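Local coordinates for transcriptional regulator, IclR family (Ruegeria sp. TM1040, PDB 3R4K), which probably binds DNA through a winged helix-turn-helix domain and regulates transcription in response to a small molecule sensed by its GAF-like C-terminal domain, at residues L9-Y14 with S25-L30; E52-E55 with Y60-G63; T94-H99 with P225-T230; H197-P202 with S221-D226. All blocks are in the same frame, centred on the assembly; numbering follows the deposited sequence.

Contact 1: residues L9-Y14 with S25-L30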
loop_
_atom_site.group_PDB
_atom_site.type_symbol
_atom_site.label_atom_id
_atom_site.label_comp_id
_atom_site.label_asym_id
_atom_site.label_seq_id
_atom_site.Cartn_x
_atom_site.Cartn_y
_atom_site.Cartn_z
ATOM N N LEU A 9 -7.292 -18.631 -6.635
ATOM C CA LEU A 9 -6.733 -17.761 -5.616
ATOM C C LEU A 9 -5.656 -18.458 -4.783
ATOM O O LEU A 9 -4.743 -17.775 -4.325
ATOM C CB LEU A 9 -7.838 -17.158 -4.735
ATOM C CG LEU A 9 -8.853 -16.310 -5.498
ATOM C CD1 LEU A 9 -10.051 -15.989 -4.641
ATOM C CD2 LEU A 9 -8.198 -15.058 -6.160
ATOM N N THR A 10 -5.707 -19.799 -4.660
ATOM C CA THR A 10 -4.693 -20.597 -3.954
ATOM C C THR A 10 -3.348 -20.488 -4.686
ATOM O O THR A 10 -2.308 -20.465 -4.032
ATOM C CB THR A 10 -5.155 -22.055 -3.841
ATOM O OG1 THR A 10 -6.358 -22.098 -3.080
ATOM C CG2 THR A 10 -4.140 -22.948 -3.183
ATOM N N LEU A 11 -3.377 -20.403 -6.039
ATOM C CA LEU A 11 -2.174 -20.303 -6.864
ATOM C C LEU A 11 -1.359 -19.054 -6.510
ATOM O O LEU A 11 -0.126 -19.118 -6.513
ATOM C CB LEU A 11 -2.512 -20.323 -8.373
ATOM C CG LEU A 11 -3.053 -21.652 -8.945
ATOM C CD1 LEU A 11 -3.543 -21.475 -10.382
ATOM C CD2 LEU A 11 -1.997 -22.738 -8.910
ATOM N N LEU A 12 -2.055 -17.947 -6.143
ATOM C CA LEU A 12 -1.447 -16.670 -5.778
ATOM C C LEU A 12 -0.667 -16.748 -4.465
ATOM O O LEU A 12 0.268 -15.959 -4.277
ATOM C CB LEU A 12 -2.511 -15.557 -5.664
ATOM C CG LEU A 12 -3.282 -15.196 -6.905
ATOM C CD1 LEU A 12 -4.251 -14.102 -6.607
ATOM C CD2 LEU A 12 -2.353 -14.774 -8.033
ATOM N N THR A 13 -1.054 -17.685 -3.566
ATOM C CA THR A 13 -0.429 -17.856 -2.250
ATOM C C THR A 13 1.026 -18.363 -2.359
ATOM O O THR A 13 1.802 -18.169 -1.422
ATOM C CB THR A 13 -1.264 -18.797 -1.325
ATOM O OG1 THR A 13 -1.127 -20.168 -1.725
ATOM C CG2 THR A 13 -2.736 -18.406 -1.230
ATOM N N TYR A 14 1.389 -18.993 -3.489
ATOM C CA TYR A 14 2.719 -19.551 -3.707
ATOM C C TYR A 14 3.763 -18.461 -3.986
ATOM O O TYR A 14 4.956 -18.713 -3.811
ATOM C CB TYR A 14 2.682 -20.608 -4.819
ATOM C CG TYR A 14 1.811 -21.782 -4.434
ATOM C CD1 TYR A 14 2.137 -22.589 -3.346
ATOM C CD2 TYR A 14 0.628 -22.047 -5.110
ATOM C CE1 TYR A 14 1.318 -23.644 -2.955
ATOM C CE2 TYR A 14 -0.193 -23.113 -4.739
ATOM C CZ TYR A 14 0.155 -23.907 -3.656
ATOM O OH TYR A 14 -0.632 -24.964 -3.263
ATOM N N SER A 25 5.371 -25.156 -14.839
ATOM C CA SER A 25 5.739 -26.482 -14.349
ATOM C C SER A 25 5.914 -26.491 -12.828
ATOM O O SER A 25 5.411 -27.405 -12.177
ATOM C CB SER A 25 7.015 -26.965 -15.028
ATOM O OG SER A 25 6.963 -26.715 -16.423
ATOM N N ASP A 26 6.591 -25.471 -12.259
ATOM C CA ASP A 26 6.789 -25.340 -10.812
ATOM C C ASP A 26 5.473 -25.081 -10.088
ATOM O O ASP A 26 5.288 -25.590 -8.983
ATOM C CB ASP A 26 7.799 -24.243 -10.494
ATOM C CG ASP A 26 9.209 -24.767 -10.591
ATOM O OD1 ASP A 26 9.665 -25.412 -9.623
ATOM O OD2 ASP A 26 9.818 -24.633 -11.681
ATOM N N LEU A 27 4.549 -24.315 -10.719
ATOM C CA LEU A 27 3.213 -24.031 -10.181
ATOM C C LEU A 27 2.384 -25.297 -10.137
ATOM O O LEU A 27 1.611 -25.477 -9.208
ATOM C CB LEU A 27 2.480 -22.976 -11.019
ATOM C CG LEU A 27 2.401 -21.571 -10.451
ATOM C CD1 LEU A 27 1.817 -20.621 -11.468
ATOM C CD2 LEU A 27 1.611 -21.528 -9.144
ATOM N N THR A 28 2.550 -26.171 -11.145
ATOM C CA THR A 28 1.851 -27.447 -11.263
ATOM C C THR A 28 2.304 -28.353 -10.098
ATOM O O THR A 28 1.451 -28.956 -9.444
ATOM C CB THR A 28 2.094 -28.033 -12.680
ATOM O OG1 THR A 28 1.491 -27.173 -13.649
ATOM C CG2 THR A 28 1.531 -29.418 -12.864
ATOM N N ARG A 29 3.632 -28.393 -9.816
ATOM C CA ARG A 29 4.227 -29.208 -8.748
ATOM C C ARG A 29 3.842 -28.712 -7.362
ATOM O O ARG A 29 3.525 -29.525 -6.488
ATOM C CB ARG A 29 5.757 -29.251 -8.876
ATOM C CG ARG A 29 6.244 -30.248 -9.929
ATOM C CD ARG A 29 7.761 -30.349 -9.991
ATOM N NE ARG A 29 8.385 -29.203 -10.655
ATOM C CZ ARG A 29 8.499 -29.067 -11.974
ATOM N NH1 ARG A 29 8.005 -29.991 -12.789
ATOM N NH2 ARG A 29 9.088 -27.997 -12.488
ATOM N N LEU A 30 3.871 -27.377 -7.151
ATOM C CA LEU A 30 3.539 -26.766 -5.858
ATOM C C LEU A 30 2.055 -26.886 -5.499
ATOM O O LEU A 30 1.725 -27.062 -4.321
ATOM C CB LEU A 30 3.921 -25.275 -5.838
ATOM C CG LEU A 30 5.395 -24.916 -5.687
ATOM C CD1 LEU A 30 5.652 -23.514 -6.186
ATOM C CD2 LEU A 30 5.849 -25.028 -4.235
#

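Contact 2: residues E52-E55 with Y60-G63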
loop_
_atom_site.group_PDB
_atom_site.type_symbol
_atom_site.label_atom_id
_atom_site.label_comp_id
_atom_site.label_asym_id
_atom_site.label_seq_id
_atom_site.Cartn_x
_atom_site.Cartn_y
_atom_site.Cartn_z
ATOM N N GLU A 52 0.764 -11.742 -14.647
ATOM C CA GLU A 52 1.234 -11.448 -15.998
ATOM C C GLU A 52 2.373 -12.395 -16.368
ATOM O O GLU A 52 3.062 -12.910 -15.484
ATOM C CB GLU A 52 1.606 -9.969 -16.209
ATOM C CG GLU A 52 2.786 -9.434 -15.429
ATOM C CD GLU A 52 3.127 -7.999 -15.776
ATOM O OE1 GLU A 52 2.215 -7.234 -16.166
ATOM O OE2 GLU A 52 4.314 -7.633 -15.644
ATOM N N GLN A 53 2.512 -12.671 -17.670
ATOM C CA GLN A 53 3.565 -13.541 -18.188
ATOM C C GLN A 53 4.830 -12.735 -18.287
ATOM O O GLN A 53 4.774 -11.586 -18.729
ATOM C CB GLN A 53 3.183 -14.131 -19.554
ATOM C CG GLN A 53 2.111 -15.221 -19.477
ATOM C CD GLN A 53 1.757 -15.843 -20.816
ATOM O OE1 GLN A 53 2.492 -15.734 -21.806
ATOM N NE2 GLN A 53 0.634 -16.553 -20.862
ATOM N N VAL A 54 5.967 -13.301 -17.834
ATOM C CA VAL A 54 7.266 -12.618 -17.904
ATOM C C VAL A 54 7.848 -12.901 -19.319
ATOM O O VAL A 54 7.715 -14.025 -19.809
ATOM C CB VAL A 54 8.226 -12.953 -16.711
ATOM C CG1 VAL A 54 7.479 -13.564 -15.533
ATOM C CG2 VAL A 54 9.417 -13.823 -17.115
ATOM N N GLU A 55 8.418 -11.866 -19.988
ATOM C CA GLU A 55 8.974 -11.914 -21.360
ATOM C C GLU A 55 9.646 -13.257 -21.701
ATOM O O GLU A 55 9.292 -13.880 -22.708
ATOM C CB GLU A 55 9.973 -10.765 -21.605
ATOM N N TYR A 60 5.326 -16.724 -14.621
ATOM C CA TYR A 60 4.343 -15.736 -14.211
ATOM C C TYR A 60 4.838 -14.941 -13.037
ATOM O O TYR A 60 5.581 -15.455 -12.195
ATOM C CB TYR A 60 3.013 -16.390 -13.820
ATOM C CG TYR A 60 2.360 -17.258 -14.873
ATOM C CD1 TYR A 60 1.501 -16.708 -15.823
ATOM C CD2 TYR A 60 2.505 -18.644 -14.851
ATOM C CE1 TYR A 60 0.851 -17.508 -16.760
ATOM C CE2 TYR A 60 1.851 -19.454 -15.776
ATOM C CZ TYR A 60 1.018 -18.883 -16.722
ATOM O OH TYR A 60 0.363 -19.677 -17.626
ATOM N N ARG A 61 4.401 -13.696 -12.969
ATOM C CA ARG A 61 4.637 -12.802 -11.847
ATOM C C ARG A 61 3.322 -12.090 -11.571
ATOM O O ARG A 61 2.404 -12.142 -12.405
ATOM C CB ARG A 61 5.796 -11.834 -12.094
ATOM C CG ARG A 61 5.542 -10.810 -13.174
ATOM C CD ARG A 61 6.740 -9.925 -13.320
ATOM N NE ARG A 61 6.430 -8.753 -14.131
ATOM C CZ ARG A 61 7.337 -7.881 -14.557
ATOM N NH1 ARG A 61 8.624 -8.059 -14.276
ATOM N NH2 ARG A 61 6.968 -6.833 -15.285
ATOM N N LEU A 62 3.213 -11.450 -10.408
ATOM C CA LEU A 62 1.995 -10.741 -10.048
ATOM C C LEU A 62 1.762 -9.528 -10.966
ATOM O O LEU A 62 2.709 -8.942 -11.488
ATOM C CB LEU A 62 1.986 -10.359 -8.567
ATOM C CG LEU A 62 1.742 -11.566 -7.643
ATOM C CD1 LEU A 62 2.144 -11.266 -6.295
ATOM C CD2 LEU A 62 0.267 -11.980 -7.613
ATOM N N GLY A 63 0.488 -9.275 -11.246
ATOM C CA GLY A 63 0.004 -8.230 -12.144
ATOM C C GLY A 63 -0.241 -6.864 -11.515
ATOM O O GLY A 63 -0.265 -6.711 -10.291
#

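Contact 3: residues T94-H99 with P225-T230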
loop_
_atom_site.group_PDB
_atom_site.type_symbol
_atom_site.label_atom_id
_atom_site.label_comp_id
_atom_site.label_asym_id
_atom_site.label_seq_id
_atom_site.Cartn_x
_atom_site.Cartn_y
_atom_site.Cartn_z
ATOM N N THR A 94 -4.730 -10.791 28.721
ATOM C CA THR A 94 -3.594 -10.600 29.636
ATOM C C THR A 94 -3.975 -9.860 30.919
ATOM O O THR A 94 -3.248 -9.951 31.919
ATOM C CB THR A 94 -2.475 -9.829 28.927
ATOM O OG1 THR A 94 -2.961 -8.531 28.560
ATOM C CG2 THR A 94 -1.945 -10.557 27.696
ATOM N N GLY A 95 -5.066 -9.101 30.871
ATOM C CA GLY A 95 -5.498 -8.294 32.011
ATOM C C GLY A 95 -4.655 -7.046 32.198
ATOM O O GLY A 95 -4.775 -6.344 33.206
ATOM N N GLU A 96 -3.830 -6.736 31.182
ATOM C CA GLU A 96 -2.886 -5.627 31.195
ATOM C C GLU A 96 -3.074 -4.651 30.025
ATOM O O GLU A 96 -3.822 -4.929 29.098
ATOM C CB GLU A 96 -1.456 -6.182 31.197
ATOM C CG GLU A 96 -1.169 -7.117 32.362
ATOM C CD GLU A 96 -1.232 -6.538 33.765
ATOM O OE1 GLU A 96 -1.281 -5.294 33.904
ATOM O OE2 GLU A 96 -1.176 -7.332 34.729
ATOM N N THR A 97 -2.410 -3.484 30.103
ATOM C CA THR A 97 -2.450 -2.439 29.083
ATOM C C THR A 97 -1.665 -2.893 27.870
ATOM O O THR A 97 -0.539 -3.366 28.011
ATOM C CB THR A 97 -1.881 -1.129 29.662
ATOM O OG1 THR A 97 -2.682 -0.767 30.793
ATOM C CG2 THR A 97 -1.832 0.025 28.622
ATOM N N THR A 98 -2.254 -2.735 26.686
ATOM C CA THR A 98 -1.600 -3.085 25.429
ATOM C C THR A 98 -1.434 -1.820 24.588
ATOM O O THR A 98 -2.244 -0.907 24.705
ATOM C CB THR A 98 -2.380 -4.182 24.700
ATOM O OG1 THR A 98 -3.708 -3.718 24.474
ATOM C CG2 THR A 98 -2.424 -5.490 25.482
ATOM N N HIS A 99 -0.381 -1.747 23.774
ATOM C CA HIS A 99 -0.186 -0.583 22.921
ATOM C C HIS A 99 0.586 -0.905 21.650
ATOM O O HIS A 99 1.443 -1.792 21.626
ATOM C CB HIS A 99 0.463 0.605 23.662
ATOM C CG HIS A 99 1.818 0.357 24.231
ATOM N ND1 HIS A 99 2.956 0.905 23.651
ATOM C CD2 HIS A 99 2.172 -0.301 25.362
ATOM C CE1 HIS A 99 3.966 0.522 24.417
ATOM N NE2 HIS A 99 3.540 -0.203 25.466
ATOM N N PRO A 225 4.420 -15.877 38.039
ATOM C CA PRO A 225 4.863 -16.983 37.171
ATOM C C PRO A 225 3.854 -17.313 36.068
ATOM O O PRO A 225 4.256 -17.533 34.931
ATOM C CB PRO A 225 5.013 -18.151 38.152
ATOM C CG PRO A 225 5.284 -17.507 39.459
ATOM C CD PRO A 225 4.441 -16.279 39.465
ATOM N N ASP A 226 2.546 -17.286 36.394
ATOM C CA ASP A 226 1.476 -17.559 35.433
ATOM C C ASP A 226 1.420 -16.506 34.337
ATOM O O ASP A 226 1.286 -16.878 33.174
ATOM C CB ASP A 226 0.108 -17.679 36.127
ATOM C CG ASP A 226 -0.665 -18.897 35.643
ATOM O OD1 ASP A 226 -0.848 -19.035 34.407
ATOM O OD2 ASP A 226 -1.074 -19.736 36.505
ATOM N N GLN A 227 1.553 -15.204 34.693
ATOM C CA GLN A 227 1.550 -14.099 33.725
ATOM C C GLN A 227 2.795 -14.157 32.820
ATOM O O GLN A 227 2.674 -13.934 31.610
ATOM C CB GLN A 227 1.446 -12.734 34.418
ATOM C CG GLN A 227 0.067 -12.437 34.982
ATOM C CD GLN A 227 -0.996 -12.257 33.916
ATOM O OE1 GLN A 227 -1.765 -13.166 33.611
ATOM N NE2 GLN A 227 -1.091 -11.070 33.338
ATOM N N LYS A 228 3.969 -14.505 33.387
ATOM C CA LYS A 228 5.222 -14.634 32.647
ATOM C C LYS A 228 5.116 -15.708 31.570
ATOM O O LYS A 228 5.810 -15.634 30.560
ATOM C CB LYS A 228 6.371 -14.983 33.597
ATOM C CG LYS A 228 6.994 -13.807 34.318
ATOM C CD LYS A 228 8.093 -14.290 35.252
ATOM C CE LYS A 228 8.714 -13.190 36.054
ATOM N NZ LYS A 228 9.677 -13.731 37.049
ATOM N N ARG A 229 4.230 -16.686 31.759
ATOM C CA ARG A 229 4.084 -17.768 30.807
ATOM C C ARG A 229 2.846 -17.615 29.892
ATOM O O ARG A 229 2.817 -18.233 28.826
ATOM C CB ARG A 229 4.073 -19.100 31.555
ATOM C CG ARG A 229 5.494 -19.557 31.954
ATOM C CD ARG A 229 5.671 -20.028 33.402
ATOM N NE ARG A 229 4.471 -20.650 33.973
ATOM C CZ ARG A 229 4.343 -21.009 35.245
ATOM N NH1 ARG A 229 5.342 -20.828 36.099
ATOM N NH2 ARG A 229 3.216 -21.559 35.673
ATOM N N THR A 230 1.853 -16.809 30.286
ATOM C CA THR A 230 0.638 -16.558 29.499
ATOM C C THR A 230 0.786 -15.356 28.545
ATOM O O THR A 230 0.200 -15.387 27.454
ATOM C CB THR A 230 -0.547 -16.338 30.465
ATOM O OG1 THR A 230 -0.770 -17.528 31.214
ATOM C CG2 THR A 230 -1.844 -15.831 29.796
HETATM O O HOH W 1 0.878 -9.286 34.332
#

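Contact 4: residues H197-P202 with S221-D226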
loop_
_atom_site.group_PDB
_atom_site.type_symbol
_atom_site.label_atom_id
_atom_site.label_comp_id
_atom_site.label_asym_id
_atom_site.label_seq_id
_atom_site.Cartn_x
_atom_site.Cartn_y
_atom_site.Cartn_z
ATOM N N HIS A 197 6.854 -3.698 33.754
ATOM C CA HIS A 197 7.409 -4.855 33.049
ATOM C C HIS A 197 6.683 -4.985 31.715
ATOM O O HIS A 197 5.483 -5.264 31.700
ATOM C CB HIS A 197 7.284 -6.148 33.882
ATOM C CG HIS A 197 8.018 -7.318 33.307
ATOM N ND1 HIS A 197 8.722 -8.192 34.119
ATOM C CD2 HIS A 197 8.145 -7.720 32.021
ATOM C CE1 HIS A 197 9.232 -9.102 33.309
ATOM N NE2 HIS A 197 8.920 -8.851 32.037
ATOM N N SER A 198 7.395 -4.755 30.605
ATOM C CA SER A 198 6.815 -4.824 29.275
ATOM C C SER A 198 7.361 -5.989 28.433
ATOM O O SER A 198 8.504 -6.420 28.599
ATOM C CB SER A 198 7.014 -3.511 28.519
ATOM O OG SER A 198 7.818 -2.545 29.183
ATOM N N HIS A 199 6.496 -6.502 27.543
ATOM C CA HIS A 199 6.725 -7.545 26.542
ATOM C C HIS A 199 6.361 -6.961 25.194
ATOM O O HIS A 199 5.311 -6.318 25.094
ATOM C CB HIS A 199 5.849 -8.777 26.816
ATOM C CG HIS A 199 6.249 -9.604 27.988
ATOM N ND1 HIS A 199 5.931 -9.223 29.280
ATOM C CD2 HIS A 199 6.840 -10.820 28.021
ATOM C CE1 HIS A 199 6.385 -10.189 30.056
ATOM N NE2 HIS A 199 6.942 -11.170 29.341
ATOM N N ALA A 200 7.182 -7.175 24.156
ATOM C CA ALA A 200 6.861 -6.639 22.829
ATOM C C ALA A 200 7.333 -7.527 21.706
ATOM O O ALA A 200 8.350 -8.208 21.824
ATOM C CB ALA A 200 7.442 -5.249 22.652
ATOM N N VAL A 201 6.566 -7.512 20.613
ATOM C CA VAL A 201 6.842 -8.247 19.377
ATOM C C VAL A 201 6.882 -7.245 18.222
ATOM O O VAL A 201 6.114 -6.276 18.238
ATOM C CB VAL A 201 5.839 -9.415 19.092
ATOM C CG1 VAL A 201 5.998 -10.545 20.102
ATOM C CG2 VAL A 201 4.388 -8.938 19.011
ATOM N N PRO A 202 7.737 -7.443 17.201
ATOM C CA PRO A 202 7.730 -6.506 16.069
ATOM C C PRO A 202 6.534 -6.744 15.134
ATOM O O PRO A 202 6.000 -7.851 15.062
ATOM C CB PRO A 202 9.048 -6.810 15.369
ATOM C CG PRO A 202 9.271 -8.276 15.640
ATOM C CD PRO A 202 8.711 -8.541 16.997
ATOM N N SER A 221 4.699 -5.724 40.062
ATOM C CA SER A 221 3.979 -6.403 41.151
ATOM C C SER A 221 2.994 -7.494 40.651
ATOM O O SER A 221 2.650 -8.392 41.421
ATOM C CB SER A 221 3.232 -5.383 42.017
ATOM O OG SER A 221 2.156 -4.728 41.353
ATOM N N ARG A 222 2.556 -7.416 39.378
ATOM C CA ARG A 222 1.617 -8.373 38.785
ATOM C C ARG A 222 2.284 -9.361 37.811
ATOM O O ARG A 222 1.590 -10.177 37.184
ATOM C CB ARG A 222 0.493 -7.624 38.068
ATOM C CG ARG A 222 -0.620 -7.233 39.010
ATOM C CD ARG A 222 -1.985 -7.267 38.346
ATOM N NE ARG A 222 -2.067 -6.350 37.204
ATOM C CZ ARG A 222 -2.489 -5.093 37.266
ATOM N NH1 ARG A 222 -2.870 -4.568 38.429
ATOM N NH2 ARG A 222 -2.541 -4.350 36.168
HETATM N N MSE A 223 3.619 -9.294 37.680
HETATM C CA MSE A 223 4.346 -10.192 36.793
HETATM C C MSE A 223 4.613 -11.518 37.524
HETATM O O MSE A 223 5.740 -11.807 37.937
HETATM C CB MSE A 223 5.636 -9.532 36.295
HETATM C CG MSE A 223 6.200 -10.214 35.048
HETATM SE SE MSE A 223 4.892 -10.513 33.612
HETATM C CE MSE A 223 4.393 -8.739 33.342
ATOM N N THR A 224 3.539 -12.299 37.708
ATOM C CA THR A 224 3.530 -13.591 38.398
ATOM C C THR A 224 4.065 -14.681 37.488
ATOM O O THR A 224 4.081 -14.482 36.266
ATOM C CB THR A 224 2.093 -13.959 38.860
ATOM O OG1 THR A 224 1.235 -14.118 37.725
ATOM C CG2 THR A 224 1.512 -12.975 39.865
ATOM N N PRO A 225 4.420 -15.877 38.039
ATOM C CA PRO A 225 4.863 -16.983 37.171
ATOM C C PRO A 225 3.854 -17.313 36.068
ATOM O O PRO A 225 4.256 -17.533 34.931
ATOM C CB PRO A 225 5.013 -18.151 38.152
ATOM C CG PRO A 225 5.284 -17.507 39.459
ATOM C CD PRO A 225 4.441 -16.279 39.465
ATOM N N ASP A 226 2.546 -17.286 36.394
ATOM C CA ASP A 226 1.476 -17.559 35.433
ATOM C C ASP A 226 1.420 -16.506 34.337
ATOM O O ASP A 226 1.286 -16.878 33.174
ATOM C CB ASP A 226 0.108 -17.679 36.127
ATOM C CG ASP A 226 -0.665 -18.897 35.643
ATOM O OD1 ASP A 226 -0.848 -19.035 34.407
ATOM O OD2 ASP A 226 -1.074 -19.736 36.505
#

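Contact 1: residues L9-Y14 with S25-L30
Leu11 is the first residue of 9-14 to reach helix 24-31. Its CB does not aim straight at that helix, but the branch CD2 swings in and meets CD2 of Leu27 at 3.8 Å, the two leucines crossing at a slant. Two residues on, Thr13 works from within its own segment: OG1 donates to the carbonyl O of Thr10 at 2.6 Å, in the carbonyl plane, and the same OG1 lies over the centre of the Tyr14 ring, 4.1 Å above its plane. Tyr14 has the largest share of the contact. With CG beside the backbone N and anti to the carbonyl carbon (chi1 -63°), its ring reaches across to the second helix and offers Leu30 the face opposite Thr13. Leu30 CB sits there, 4.2 Å from the Tyr14 ring centroid and 16° off the normal, a CH-pi contact. Atom CD2 of Tyr14 also meets Leu27 CD2 at 4.2 Å. Replacing this tyrosine by an alanine is likely to take away the ring face on which Leu30 CB rests and to leave Leu27 CD2 with only Leu11 of 9-14 beside it. Behind the pair lies helix 35-47, where Leu11 packs on Leu41 and Leu27 on Val38 and Met42, while Ile22 of strand 21-23 touches both Tyr14 and Leu27; this is the small three-helix core of the DNA-binding domain.

Contact 2: residues E52-E55 with Y60-G63
Arg61 and Glu52 stand opposite each other in the hairpin of strands 51-54 and 59-62, the wing of the winged-helix domain, as an antiparallel hydrogen-bonded pair. Glu52 N gives to Arg61 O at 2.8 Å, and Arg61 N returns a bond to Glu52 O at 3.0 Å. From CB, on the same sheet face as Glu52, the arginine chain turns at chi1 67°, which tucks CG between its own backbone N and carbonyl carbon and lays it 3.8 Å from Glu52 CG; Val54 CG1 also touches this Arg61 CG. The chain then runs extended alongside the glutamate, Arg61 CD passing 4.1 Å from Glu52 OE2. At the tip, Arg61 NE and NH2 both donate to that one oxygen, Glu52 OE2, each at 2.8 Å. The guanidinium presents its edge, and its plane is only 17° from that of the carboxylate. On the other face, Gln53 and Tyr60 form the non-hydrogen-bonded pair, with Gln53 CG 3.8 Å from Tyr60 CE1. A leucine in place of Arg61 would probably leave Glu52 OE2 without either of these two N-H donors and its charge without a mate in the hairpin. Arg73 of the second subunit also forms a salt bridge to OE2, so one carboxylate oxygen serves two arginines; such a setting would be expected to keep Glu52 ionised and ties the wing to the dimer partner.

Contact 3: residues T94-H99 with P225-T230
In the ST turn that closes helix 79-94 of the GAF-like C-terminal domain, Thr94 turns its backbone carbonyl toward Gln227 in the first turns of helix 225-245. The turn itself is made by Thr94 OG1, which accepts from Glu96 N at 3.3 Å and is also bonded to Leu90 O; between them Gly95 has a positive phi, and the chain then runs into strand 97-104. Across the contact, Gln227 NE2 donates to Thr94 O at 2.8 Å. The N-H points fairly straight at the oxygen (153°) and lies in the carbonyl plane, though the acceptor is tilted 15° from the amide plane of the glutamine. A bend in the Gln227 chain at chi2 (-67°) brings the amide to the end of helix 79-94. The same nitrogen has a second use: it gives to a water 2.8 Å from NE2, and that water in turn donates to Glu96 OE2 at 2.9 Å. The amide nitrogen thus gives to Thr94 O directly and reaches Glu96 through the water. Glu96 has its stronger partner in Arg222, which makes a salt bridge to the other carboxylate oxygen, OE1, while the Glu96 chain rests on Val216 and Ala218 of strand 210-219. At the helix start, Thr224 OG1 caps Gln227 N. One turn further along, Thr230 OG1 donates back to Asp226 O at 2.9 Å, approaching from above the carbonyl plane.

Contact 4: residues H197-P202 with S221-D226
The imidazole of His197 carries Met223, a selenomethionine in this crystal, on one face. Met223 CG lies over the rim of that ring, 3.4 Å from His197 ND1, and SE follows almost exactly on the ring normal, 4.4 Å from the His197 centroid and 4° off it. The chain is curled by bends at chi2 and chi3, which fold the methyl back over the same histidine: Met223 CE comes to 3.9 Å from His197 CG. His199 is met differently, since SE stands at the edge of its ring, 3.9 Å from His199 CE1. One selenium thus makes two aromatic contacts, over a face and at an edge. The His197 ring is also held at its far nitrogen, where NE2 is hydrogen-bonded to Gln187 OE1, a bond that would help to fix the turn of the ring. Met223 is the centre of an inverse gamma turn, the bend between the short 3-10 segment and helix 225-245, with Thr224 as the N-cap that follows. Around them Met223 touches Ala218, Ile231 and Lys228, and His199 touches Ile231 and Leu235. This is the helix-on-sheet packing of an alpha+beta, GAF/profilin-like domain, in which the chain leaving strand 210-219 turns back as a long helix over the antiparallel sheet, and the residue at the turn packs against strand 196-204.

How the contacts relate
The four contacts fall into two pairs on opposite sides of the chain's centre. Contacts 1 and 2 belong to the DNA-binding domain, are partly buried, and meet where Leu27 packs on Tyr60 and Leu12 on Leu62; both also touch the second subunit. Contact 1 is apolar helix packing, whereas contact 2 is strand pairing topped by a charge pair. Contacts 3 and 4, buried in the C-terminal domain with centres 5 Å apart, share Pro225 and Asp226 and pack the start of helix 225-245 against its surroundings: contact 3 by an amide and a water, contact 4 by selenium and imidazoles. The Glu96-Arg222 salt bridge joins them. Centres of contacts 1 and 3 lie about 40 Å apart.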